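Local coordinates for quinonprotein alcohol dehydrogenase-like protein (Bacteroides thetaiotaomicron VPI-5482, PDB 4R5O) that is of unknown function but binds calcium ions and joins an immunoglobulin-like beta-sandwich domain to a seven-bladed beta-propeller of the YVTN repeat family, at residues V183-G189 and V200-R206. Numbering follows the deposited sequence.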
loop_
_atom_site.group_PDB
_atom_site.type_symbol
_atom_site.label_atom_id
_atom_site.label_comp_id
_atom_site.label_asym_id
_atom_site.label_seq_id
_atom_site.Cartn_x
_atom_site.Cartn_y
_atom_site.Cartn_z
ATOM N N VAL A 183 -8.356 -10.138 13.418
ATOM C CA VAL A 183 -7.437 -9.904 14.542
ATOM C C VAL A 183 -8.296 -9.281 15.643
ATOM O O VAL A 183 -8.609 -9.934 16.639
ATOM C CB VAL A 183 -6.177 -9.069 14.176
ATOM C CG1 VAL A 183 -5.238 -8.939 15.372
ATOM C CG2 VAL A 183 -5.438 -9.663 12.981
ATOM N N GLY A 184 -8.760 -8.066 15.394
ATOM C CA GLY A 184 -9.649 -7.339 16.285
ATOM C C GLY A 184 -9.948 -5.948 15.774
ATOM O O GLY A 184 -9.243 -5.418 14.904
ATOM N N ALA A 185 -11.020 -5.354 16.312
ATOM C CA ALA A 185 -11.433 -3.988 16.029
ATOM C C ALA A 185 -10.505 -2.967 16.688
ATOM O O ALA A 185 -9.935 -3.238 17.773
ATOM C CB ALA A 185 -12.853 -3.772 16.527
ATOM N N ASN A 186 -10.355 -1.791 16.020
ATOM C CA ASN A 186 -9.630 -0.593 16.477
ATOM C C ASN A 186 -8.140 -0.870 16.734
ATOM O O ASN A 186 -7.565 -0.406 17.726
ATOM C CB ASN A 186 -10.286 -0.045 17.754
ATOM C CG ASN A 186 -11.737 0.304 17.567
ATOM O OD1 ASN A 186 -12.593 -0.062 18.370
ATOM N ND2 ASN A 186 -12.057 0.950 16.459
ATOM N N LEU A 187 -7.506 -1.569 15.790
ATOM C CA LEU A 187 -6.082 -1.897 15.840
ATOM C C LEU A 187 -5.410 -1.234 14.666
ATOM O O LEU A 187 -5.737 -1.557 13.520
ATOM C CB LEU A 187 -5.882 -3.427 15.839
ATOM C CG LEU A 187 -6.589 -4.220 16.942
ATOM C CD1 LEU A 187 -6.359 -5.666 16.758
ATOM C CD2 LEU A 187 -6.164 -3.773 18.340
ATOM N N SER A 188 -4.528 -0.260 14.932
ATOM C CA SER A 188 -3.878 0.501 13.867
ATOM C C SER A 188 -2.325 0.481 13.953
ATOM O O SER A 188 -1.670 1.182 13.170
ATOM C CB SER A 188 -4.357 1.949 13.906
ATOM O OG SER A 188 -4.027 2.572 15.133
ATOM N N GLY A 189 -1.757 -0.305 14.870
ATOM C CA GLY A 189 -0.310 -0.388 15.021
ATOM C C GLY A 189 0.231 -1.669 14.442
ATOM O O GLY A 189 -0.158 -2.746 14.879
ATOM N N VAL A 200 0.688 -6.687 16.157
ATOM C CA VAL A 200 -0.483 -5.846 15.948
ATOM C C VAL A 200 -0.796 -5.222 17.304
ATOM O O VAL A 200 -0.933 -5.930 18.306
ATOM C CB VAL A 200 -1.682 -6.599 15.305
ATOM C CG1 VAL A 200 -2.947 -5.729 15.328
ATOM C CG2 VAL A 200 -1.354 -7.083 13.875
ATOM N N THR A 201 -0.801 -3.893 17.355
ATOM C CA THR A 201 -1.038 -3.145 18.596
ATOM C C THR A 201 -2.252 -2.204 18.383
ATOM O O THR A 201 -2.687 -1.961 17.240
ATOM C CB THR A 201 0.247 -2.401 19.015
ATOM O OG1 THR A 201 0.684 -1.573 17.946
ATOM C CG2 THR A 201 1.416 -3.367 19.371
ATOM N N GLY A 202 -2.807 -1.731 19.490
ATOM C CA GLY A 202 -3.991 -0.881 19.526
ATOM C C GLY A 202 -4.757 -1.013 20.830
ATOM O O GLY A 202 -5.305 -0.029 21.330
ATOM N N ASP A 203 -4.762 -2.233 21.405
ATOM C CA ASP A 203 -5.392 -2.614 22.678
ATOM C C ASP A 203 -4.395 -3.355 23.567
ATOM O O ASP A 203 -4.782 -4.073 24.495
ATOM C CB ASP A 203 -6.626 -3.489 22.404
ATOM C CG ASP A 203 -6.398 -4.811 21.684
ATOM O OD1 ASP A 203 -5.221 -5.119 21.335
ATOM O OD2 ASP A 203 -7.394 -5.530 21.446
ATOM N N GLY A 204 -3.113 -3.153 23.272
ATOM C CA GLY A 204 -1.977 -3.798 23.925
ATOM C C GLY A 204 -1.067 -4.336 22.843
ATOM O O GLY A 204 -0.879 -3.658 21.835
ATOM N N ILE A 205 -0.531 -5.557 23.006
ATOM C CA ILE A 205 0.378 -6.169 22.021
ATOM C C ILE A 205 -0.107 -7.570 21.654
ATOM O O ILE A 205 -0.305 -8.430 22.525
ATOM C CB ILE A 205 1.862 -6.237 22.509
ATOM C CG1 ILE A 205 2.357 -4.867 23.015
ATOM C CG2 ILE A 205 2.780 -6.829 21.418
ATOM C CD1 ILE A 205 3.603 -4.916 23.779
ATOM N N ARG A 206 -0.221 -7.802 20.337
ATOM C CA ARG A 206 -0.572 -9.090 19.747
ATOM C C ARG A 206 0.513 -9.550 18.819
ATOM O O ARG A 206 0.961 -8.756 17.997
ATOM C CB ARG A 206 -1.899 -9.025 18.981
ATOM C CG ARG A 206 -3.072 -8.580 19.788
ATOM C CD ARG A 206 -4.122 -8.133 18.823
ATOM N NE ARG A 206 -5.339 -7.684 19.491
ATOM C CZ ARG A 206 -6.382 -8.469 19.729
ATOM N NH1 ARG A 206 -6.353 -9.756 19.372
ATOM N NH2 ARG A 206 -7.460 -7.984 20.331
#
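Residues 183-188 form a loop that leads into strand 189-192; the first residue of that strand, Gly189, pairs with Thr201 of the hairpin 200-206. The pair is antiparallel and hydrogen-bonded: Gly189 N to Thr201 O is 3.0 Å, and Thr201 N to Gly189 O is 2.8 Å. A side chain on Gly189 would clash with Thr201 OG1, which is hydrogen-bonded to Phe226 N. Gly202 likewise has no space for a CB beside Leu187. Leu187 packs across the hairpin. Its CD1 lies 3.7 Å from Val200 CG1, and its CD2 lies 3.8 Å from Gly202 CA. Val183 CG1 adds to this apolar patch, 3.9 Å from Val200 CG1. The Arg206 side chain borders the patch: Arg206 CD sits 3.7 Å from Val183 CG1, and Arg206 NE 3.5 Å from Leu187 CD1. Arg206 NH2 forms a salt bridge with Asp203 OD2 at 2.7 Å, and Arg206 NH1 is hydrogen-bonded to Asn215 OD1 on strand 215-220. The loop carries the chain from strand 177-181, outermost in one propeller blade, to strand 189-192, the first of the next. On the way, Leu187 packs against the turn between strands 197-201 and 204-209, the second and third of that blade.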